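Local structure of 3-oxoacyl-[acyl-carrier-protein] synthase 2 (Rickettsia rickettsii, 4JGA) at residues Q179-A184 against A189-D194; G193-M198 against M207-A212; R243-D248 against I323-T328. The protein probably catalyses the decarboxylative condensation of malonyl-acyl carrier protein with a growing acyl chain, the elongation step of bacterial fatty acid synthesis. All coordinates share one frame; numbering follows the deposited sequence.

Contact 1 of 3, residues Q179-A184 against A189-D194; sequences QTAVTA and AHAIGD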
loop_
_atom_site.group_PDB
_atom_site.type_symbol
_atom_site.label_atom_id
_atom_site.label_comp_id
_atom_site.label_asym_id
_atom_site.label_seq_id
_atom_site.Cartn_x
_atom_site.Cartn_y
_atom_site.Cartn_z
ATOM N N GLN A 179 4.743 2.190 7.348
ATOM C CA GLN A 179 3.589 1.907 6.504
ATOM C C GLN A 179 3.804 2.440 5.094
ATOM O O GLN A 179 4.864 3.007 4.778
ATOM C CB GLN A 179 2.292 2.443 7.157
ATOM C CG GLN A 179 1.991 1.811 8.533
ATOM C CD GLN A 179 0.712 2.317 9.221
ATOM O OE1 GLN A 179 0.656 2.429 10.441
ATOM N NE2 GLN A 179 -0.309 2.589 8.454
ATOM N N THR A 180 2.813 2.218 4.242
ATOM C CA THR A 180 2.852 2.591 2.824
ATOM C C THR A 180 1.466 3.045 2.385
ATOM O O THR A 180 0.472 2.878 3.115
ATOM C CB THR A 180 3.244 1.394 1.903
ATOM O OG1 THR A 180 2.191 0.433 1.804
ATOM C CG2 THR A 180 4.516 0.691 2.404
ATOM N N ALA A 181 1.415 3.606 1.196
ATOM C CA ALA A 181 0.166 3.777 0.441
ATOM C C ALA A 181 0.492 3.230 -0.942
ATOM O O ALA A 181 1.634 3.391 -1.414
ATOM C CB ALA A 181 -0.222 5.252 0.336
ATOM N N VAL A 182 -0.468 2.542 -1.551
ATOM C CA VAL A 182 -0.316 1.949 -2.854
ATOM C C VAL A 182 -1.635 2.147 -3.577
ATOM O O VAL A 182 -2.591 1.405 -3.390
ATOM C CB VAL A 182 0.102 0.462 -2.762
ATOM C CG1 VAL A 182 0.249 -0.152 -4.132
ATOM C CG2 VAL A 182 1.448 0.308 -2.006
ATOM N N THR A 183 -1.692 3.183 -4.413
ATOM C CA THR A 183 -2.943 3.539 -5.088
ATOM C C THR A 183 -2.641 3.995 -6.495
ATOM O O THR A 183 -3.087 5.070 -6.938
ATOM C CB THR A 183 -3.698 4.632 -4.294
ATOM O OG1 THR A 183 -2.818 5.740 -4.051
ATOM C CG2 THR A 183 -4.217 4.110 -2.984
ATOM N N ALA A 184 -1.876 3.159 -7.200
ATOM C CA ALA A 184 -1.544 3.384 -8.568
ATOM C C ALA A 184 -1.003 4.806 -8.781
ATOM O O ALA A 184 -0.138 5.241 -8.061
ATOM C CB ALA A 184 -2.772 3.095 -9.429
ATOM N N ALA A 189 0.370 11.037 -3.498
ATOM C CA ALA A 189 -0.579 11.954 -2.855
ATOM C C ALA A 189 -1.273 11.323 -1.646
ATOM O O ALA A 189 -1.362 11.939 -0.574
ATOM C CB ALA A 189 -1.601 12.439 -3.853
ATOM N N HIS A 190 -1.775 10.093 -1.804
ATOM C CA HIS A 190 -2.358 9.388 -0.655
ATOM C C HIS A 190 -1.331 9.198 0.444
ATOM O O HIS A 190 -1.635 9.392 1.609
ATOM C CB HIS A 190 -2.905 8.031 -1.023
ATOM C CG HIS A 190 -4.221 8.073 -1.716
ATOM N ND1 HIS A 190 -4.359 7.696 -3.025
ATOM C CD2 HIS A 190 -5.453 8.453 -1.299
ATOM C CE1 HIS A 190 -5.620 7.817 -3.384
ATOM N NE2 HIS A 190 -6.300 8.285 -2.364
ATOM N N ALA A 191 -0.089 8.874 0.097
ATOM C CA ALA A 191 0.954 8.706 1.136
ATOM C C ALA A 191 1.107 9.965 1.995
ATOM O O ALA A 191 1.138 9.907 3.215
ATOM C CB ALA A 191 2.290 8.356 0.487
ATOM N N ILE A 192 1.233 11.107 1.325
ATOM C CA ILE A 192 1.404 12.400 1.994
ATOM C C ILE A 192 0.154 12.782 2.779
ATOM O O ILE A 192 0.242 13.190 3.935
ATOM C CB ILE A 192 1.816 13.476 0.973
ATOM C CG1 ILE A 192 3.258 13.209 0.530
ATOM C CG2 ILE A 192 1.764 14.864 1.586
ATOM C CD1 ILE A 192 3.682 13.984 -0.698
ATOM N N GLY A 193 -1.019 12.653 2.168
ATOM C CA GLY A 193 -2.273 12.941 2.866
ATOM C C GLY A 193 -2.449 12.063 4.091
ATOM O O GLY A 193 -2.751 12.553 5.177
ATOM N N ASP A 194 -2.244 10.758 3.932
ATOM C CA ASP A 194 -2.313 9.858 5.108
ATOM C C ASP A 194 -1.286 10.193 6.187
ATOM O O ASP A 194 -1.571 10.105 7.386
ATOM C CB ASP A 194 -2.087 8.388 4.687
ATOM C CG ASP A 194 -3.196 7.847 3.800
ATOM O OD1 ASP A 194 -4.243 8.511 3.581
ATOM O OD2 ASP A 194 -2.979 6.727 3.293
HETATM O O HOH W 1 -1.290 5.084 4.298
#
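Ala181 rests its methyl group on the helix backbone at Ala191, with CB 3.6 Å from Ala191 N and 4.0 Å from Ala191 CB. A small side chain suits both positions, because the extended chain of Gln179-Ala184 passes so close to the helix that the CA atoms of Ala181 and Ala191 are 5.0 Å apart. Polar contacts flank this pair. Thr183 OG1 and His190 ND1 share a hydrogen bond of 2.7 Å, the hydroxyl approaching the imidazole at its edge and near its plane; a chi1 of 53° sets it between the backbone N and the carbonyl carbon, on the side facing the helix. With His190 NE2 hydrogen-bonded to Ser285 OG, both ring nitrogens are engaged and the ring's rotation is fixed. At the other end a water bridges the loop and the helix, donating to Thr180 O and, at 2.6 Å, to Asp194 OD2. Asp194 OD1 is hydrogen-bonded to Tyr283 of its own chain and to Gln179 NE2 of the second subunit, which brings the dimer interface up to this helix. Such a helix beside a subunit boundary belongs to the thiolase fold; in related condensing enzymes the nucleophilic cysteine lies at its N-terminal end, and probably does here.

Contact 2 of 3, residues G193-M198 against M207-A212; sequences GDAMRM and MIAGGA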
loop_
_atom_site.group_PDB
_atom_site.type_symbol
_atom_site.label_atom_id
_atom_site.label_comp_id
_atom_site.label_asym_id
_atom_site.label_seq_id
_atom_site.Cartn_x
_atom_site.Cartn_y
_atom_site.Cartn_z
ATOM N N GLY A 193 -1.019 12.653 2.168
ATOM C CA GLY A 193 -2.273 12.941 2.866
ATOM C C GLY A 193 -2.449 12.063 4.091
ATOM O O GLY A 193 -2.751 12.553 5.177
ATOM N N ASP A 194 -2.244 10.758 3.932
ATOM C CA ASP A 194 -2.313 9.858 5.108
ATOM C C ASP A 194 -1.286 10.193 6.187
ATOM O O ASP A 194 -1.571 10.105 7.386
ATOM C CB ASP A 194 -2.087 8.388 4.687
ATOM C CG ASP A 194 -3.196 7.847 3.800
ATOM O OD1 ASP A 194 -4.243 8.511 3.581
ATOM O OD2 ASP A 194 -2.979 6.727 3.293
ATOM N N ALA A 195 -0.061 10.525 5.772
ATOM C CA ALA A 195 0.954 10.933 6.731
ATOM C C ALA A 195 0.521 12.214 7.490
ATOM O O ALA A 195 0.737 12.349 8.704
ATOM C CB ALA A 195 2.262 11.140 6.021
ATOM N N MET A 196 -0.110 13.145 6.786
ATOM C CA MET A 196 -0.618 14.349 7.427
ATOM C C MET A 196 -1.677 14.004 8.472
ATOM O O MET A 196 -1.672 14.533 9.561
ATOM C CB MET A 196 -1.164 15.310 6.389
ATOM C CG MET A 196 -1.793 16.559 6.950
ATOM S SD MET A 196 -3.540 16.284 7.265
ATOM C CE MET A 196 -4.198 16.335 5.621
ATOM N N ARG A 197 -2.580 13.101 8.113
ATOM C CA ARG A 197 -3.661 12.692 9.001
ATOM C C ARG A 197 -3.072 12.026 10.249
ATOM O O ARG A 197 -3.562 12.231 11.351
ATOM C CB ARG A 197 -4.610 11.743 8.287
ATOM C CG ARG A 197 -5.465 12.402 7.199
ATOM C CD ARG A 197 -6.658 13.117 7.759
ATOM N NE ARG A 197 -7.398 13.967 6.826
ATOM C CZ ARG A 197 -8.274 13.547 5.906
ATOM N NH1 ARG A 197 -8.567 12.251 5.721
ATOM N NH2 ARG A 197 -8.866 14.454 5.136
ATOM N N MET A 198 -2.025 11.245 10.061
ATOM C CA MET A 198 -1.357 10.607 11.182
ATOM C C MET A 198 -0.860 11.636 12.234
ATOM O O MET A 198 -1.035 11.432 13.443
ATOM C CB MET A 198 -0.214 9.771 10.663
ATOM C CG MET A 198 0.498 8.951 11.707
ATOM S SD MET A 198 -0.164 7.281 11.793
ATOM C CE MET A 198 0.435 6.736 10.174
ATOM N N MET A 207 6.719 12.630 10.042
ATOM C CA MET A 207 6.481 11.549 9.071
ATOM C C MET A 207 7.297 11.758 7.815
ATOM O O MET A 207 7.413 12.866 7.323
ATOM C CB MET A 207 5.016 11.418 8.694
ATOM C CG MET A 207 4.090 11.041 9.849
ATOM S SD MET A 207 4.284 9.339 10.425
ATOM C CE MET A 207 3.654 8.470 9.024
ATOM N N ILE A 208 7.887 10.667 7.342
ATOM C CA ILE A 208 8.587 10.654 6.086
ATOM C C ILE A 208 7.602 10.078 5.081
ATOM O O ILE A 208 7.143 8.917 5.239
ATOM C CB ILE A 208 9.829 9.733 6.161
ATOM C CG1 ILE A 208 10.688 10.012 7.406
ATOM C CG2 ILE A 208 10.648 9.901 4.914
ATOM C CD1 ILE A 208 10.999 11.470 7.699
ATOM N N ALA A 209 7.238 10.858 4.072
ATOM C CA ALA A 209 6.185 10.418 3.167
ATOM C C ALA A 209 6.389 10.736 1.704
ATOM O O ALA A 209 6.964 11.761 1.345
ATOM C CB ALA A 209 4.853 10.995 3.630
ATOM N N GLY A 210 5.864 9.864 0.858
ATOM C CA GLY A 210 5.887 10.072 -0.595
ATOM C C GLY A 210 5.899 8.765 -1.374
ATOM O O GLY A 210 5.463 7.718 -0.882
ATOM N N GLY A 211 6.438 8.842 -2.586
ATOM C CA GLY A 211 6.348 7.771 -3.560
ATOM C C GLY A 211 7.568 7.683 -4.445
ATOM O O GLY A 211 8.321 8.669 -4.646
ATOM N N ALA A 212 7.762 6.468 -4.940
ATOM C CA ALA A 212 8.880 6.138 -5.804
ATOM C C ALA A 212 8.432 5.088 -6.838
ATOM O O ALA A 212 7.626 4.205 -6.539
ATOM C CB ALA A 212 10.024 5.602 -4.965
#
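Met207, near the start of strand 206-213, turns its side chain onto the helix, where its CB lies 3.8 Å from Ala195 CB and its CG the same distance from Ala195 O. With CG anti to the carbonyl carbon (chi1 -63°) and further bends at chi2 and chi3, the chain folds round toward Met198 instead of stretching out. The two thioethers then cross at about a right angle: Met207 CE is 3.8 Å from Met198 CE, and Met207 SD is 4.0 Å from Met198 CG. Flexible, unbranched methionines can adapt to each other in this way, filling the wider part of the interface near the end of the helix. Ile208 points to the other face of the sheet, among Leu124, Val260 and Val262, where a branched side chain fits. Ala209 faces the helix again, and its CB lies only 3.5 Å from Ala195 CB, a close methyl-to-methyl contact. Next comes Gly210, whose backbone conformation would jam a CB against the preceding carbonyl O. Small residues on both sides let the segments 193-198 and 207-212 run nearly antiparallel (167°), their axes 8.3 Å apart at closest. The side-chain contacts are all between apolar groups, with no polar bond between the two segments: shape and exclusion of water join helix to sheet, while backbone bonds from Met207 to Gly210 tie the strand to 122-127 and 257-265.

Contact 3 of 3, residues R243-D248 against I323-T328; sequences RPWDKD and INAHGT. With K (potassium ion), chain C.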
loop_
_atom_site.group_PDB
_atom_site.type_symbol
_atom_site.label_atom_id
_atom_site.label_comp_id
_atom_site.label_asym_id
_atom_site.label_seq_id
_atom_site.Cartn_x
_atom_site.Cartn_y
_atom_site.Cartn_z
ATOM N N ARG A 243 1.949 16.539 -23.833
ATOM C CA ARG A 243 1.339 17.816 -24.226
ATOM C C ARG A 243 -0.070 17.993 -23.648
ATOM O O ARG A 243 -1.064 18.056 -24.376
ATOM C CB ARG A 243 1.365 17.975 -25.753
ATOM C CG ARG A 243 0.846 16.798 -26.556
ATOM C CD ARG A 243 1.400 16.810 -27.982
ATOM N NE ARG A 243 1.301 18.122 -28.616
ATOM C CZ ARG A 243 2.313 18.926 -28.978
ATOM N NH1 ARG A 243 3.591 18.599 -28.814
ATOM N NH2 ARG A 243 2.032 20.105 -29.530
ATOM N N PRO A 244 -0.145 18.115 -22.313
ATOM C CA PRO A 244 -1.439 18.183 -21.646
ATOM C C PRO A 244 -2.316 19.312 -22.177
ATOM O O PRO A 244 -1.846 20.431 -22.380
ATOM C CB PRO A 244 -1.084 18.380 -20.160
ATOM C CG PRO A 244 0.342 17.898 -20.056
ATOM C CD PRO A 244 0.966 18.296 -21.371
ATOM N N TRP A 245 -3.571 18.959 -22.426
ATOM C CA TRP A 245 -4.620 19.824 -22.976
ATOM C C TRP A 245 -4.378 20.319 -24.407
ATOM O O TRP A 245 -5.155 21.137 -24.911
ATOM C CB TRP A 245 -4.935 20.979 -22.029
ATOM C CG TRP A 245 -5.191 20.529 -20.648
ATOM C CD1 TRP A 245 -6.300 19.834 -20.173
ATOM C CD2 TRP A 245 -4.339 20.720 -19.525
ATOM N NE1 TRP A 245 -6.153 19.583 -18.813
ATOM C CE2 TRP A 245 -4.974 20.119 -18.394
ATOM C CE3 TRP A 245 -3.100 21.335 -19.347
ATOM C CZ2 TRP A 245 -4.402 20.127 -17.145
ATOM C CZ3 TRP A 245 -2.546 21.342 -18.086
ATOM C CH2 TRP A 245 -3.191 20.765 -17.006
ATOM N N ASP A 246 -3.294 19.850 -25.046
ATOM C CA ASP A 246 -3.000 20.200 -26.432
ATOM C C ASP A 246 -3.851 19.300 -27.330
ATOM O O ASP A 246 -4.100 18.130 -27.013
ATOM C CB ASP A 246 -1.527 20.014 -26.769
ATOM C CG ASP A 246 -1.183 20.531 -28.150
ATOM O OD1 ASP A 246 -0.948 21.761 -28.272
ATOM O OD2 ASP A 246 -1.155 19.699 -29.110
ATOM N N LYS A 247 -4.311 19.864 -28.436
ATOM C CA LYS A 247 -5.129 19.129 -29.384
ATOM C C LYS A 247 -4.433 17.929 -29.968
ATOM O O LYS A 247 -5.115 17.027 -30.430
ATOM C CB LYS A 247 -5.611 20.042 -30.518
ATOM C CG LYS A 247 -6.759 20.928 -30.071
ATOM C CD LYS A 247 -7.532 21.555 -31.215
ATOM C CE LYS A 247 -8.572 22.507 -30.662
ATOM N NZ LYS A 247 -9.206 23.287 -31.721
ATOM N N ASP A 248 -3.099 17.921 -30.010
ATOM C CA ASP A 248 -2.396 16.756 -30.562
ATOM C C ASP A 248 -1.987 15.731 -29.494
ATOM O O ASP A 248 -1.237 14.797 -29.793
ATOM C CB ASP A 248 -1.199 17.171 -31.382
ATOM C CG ASP A 248 -0.901 16.177 -32.488
ATOM O OD1 ASP A 248 -1.866 15.650 -33.103
ATOM O OD2 ASP A 248 0.291 15.899 -32.785
ATOM N N ILE A 323 -2.903 25.526 -9.324
ATOM C CA ILE A 323 -3.289 24.131 -9.333
ATOM C C ILE A 323 -2.256 23.355 -10.139
ATOM O O ILE A 323 -1.985 23.659 -11.304
ATOM C CB ILE A 323 -4.662 23.913 -9.995
ATOM C CG1 ILE A 323 -5.720 24.722 -9.267
ATOM C CG2 ILE A 323 -5.018 22.413 -10.058
ATOM C CD1 ILE A 323 -7.045 24.742 -9.972
ATOM N N ASN A 324 -1.641 22.376 -9.480
ATOM C CA ASN A 324 -0.786 21.441 -10.165
ATOM C C ASN A 324 -1.661 20.254 -10.521
ATOM O O ASN A 324 -2.045 19.447 -9.648
ATOM C CB ASN A 324 0.424 21.025 -9.316
ATOM C CG ASN A 324 1.419 20.198 -10.123
ATOM O OD1 ASN A 324 1.268 18.963 -10.225
ATOM N ND2 ASN A 324 2.427 20.869 -10.733
ATOM N N ALA A 325 -2.007 20.185 -11.796
ATOM C CA ALA A 325 -2.947 19.232 -12.305
ATOM C C ALA A 325 -2.347 17.805 -12.293
ATOM O O ALA A 325 -1.131 17.634 -12.144
ATOM C CB ALA A 325 -3.324 19.632 -13.718
ATOM N N HIS A 326 -3.210 16.806 -12.395
ATOM C CA HIS A 326 -2.775 15.485 -12.739
ATOM C C HIS A 326 -2.263 15.509 -14.185
ATOM O O HIS A 326 -1.097 15.199 -14.433
ATOM C CB HIS A 326 -3.903 14.474 -12.571
ATOM C CG HIS A 326 -3.436 13.056 -12.661
ATOM N ND1 HIS A 326 -2.370 12.582 -11.926
ATOM C CD2 HIS A 326 -3.884 12.010 -13.395
ATOM C CE1 HIS A 326 -2.187 11.298 -12.188
ATOM N NE2 HIS A 326 -3.095 10.926 -13.079
ATOM N N GLY A 327 -3.102 15.995 -15.102
ATOM C CA GLY A 327 -2.654 16.442 -16.422
ATOM C C GLY A 327 -1.680 15.544 -17.161
ATOM O O GLY A 327 -0.508 15.926 -17.403
ATOM N N THR A 328 -2.137 14.340 -17.514
ATOM C CA THR A 328 -1.232 13.317 -18.045
ATOM C C THR A 328 -0.990 13.335 -19.547
ATOM O O THR A 328 -0.095 12.635 -20.017
ATOM C CB THR A 328 -1.701 11.879 -17.670
ATOM O OG1 THR A 328 -2.897 11.573 -18.375
ATOM C CG2 THR A 328 -1.942 11.789 -16.205
HETATM K K K C . -0.593 17.145 -9.417
#
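Pro244 and Trp245 form the corner of a type II turn from Arg243 to Asp246, closed by the backbone bond from Asp246 N to Arg243 O, and this corner is pressed against the loop that follows strand 322-324 at Ala325 and Gly327. Proline suits the second place of such a turn, whereas Trp245 takes the third with a positive phi of 65°, a shape more often left to glycine. Its long side chain reaches the opposite loop with the six-membered ring of the indole: the CH2 atom is 3.5 Å from Ala325 CB, which sits at the ring edge and in its plane. Pro244 CB covers one face of the same indole, 3.7 Å above the plane and offset toward the rim, while Pro244 CG touches Gly327 O at 3.4 Å. Gly327, also at positive phi, brings bare backbone to within 4.1 Å of Trp245 CZ2 from its CA. Behind the turn, Arg243 NE and Asp246 OD2 form a salt bridge of 3.0 Å; the oxygen lies in the guanidinium plane but is met from above its own carboxylate plane. Asp248 N reaches Asp246 OD2 at 2.8 Å from the opposite face of the carboxylate, making an Asx turn, so that one oxygen ties Arg243 to Asp248 across the turn. On the far side of Ala325 lies the potassium ion. Asn324 binds it twice, with O and with OD1 each at 2.7 Å from the ion, since a chi1 of -172° swings the amide beside the residue's own carbonyl. Ala325 O adds a third ligand, and Glu372, Ser417 and Asn418 complete the coordination. A tryptophan-bearing turn thus backs a potassium site built half from backbone carbonyls and half from side-chain oxygens in the C-terminal half of a thiolase fold.

Following the chain from the N terminus, contact 1 closes a short loop, with four residues between its segments, where the chain leaving strand 178-179 turns back on helix 187-200. Contact 2 opens where contact 1 ends, sharing Gly193 and Asp194, and closes the turn from that helix to strand 206-213; Ala191 of contact 1 also packs on Gly210 of contact 2. Contact 3 comes later, in series, and spans 74 residues. None of the three crosses or encloses another. Contacts 1 and 2 lie together beside the second subunit, their centres about 6 Å apart, while that of contact 3, which joins the N-terminal to the C-terminal family region, lies about 23 and 26 Å from theirs.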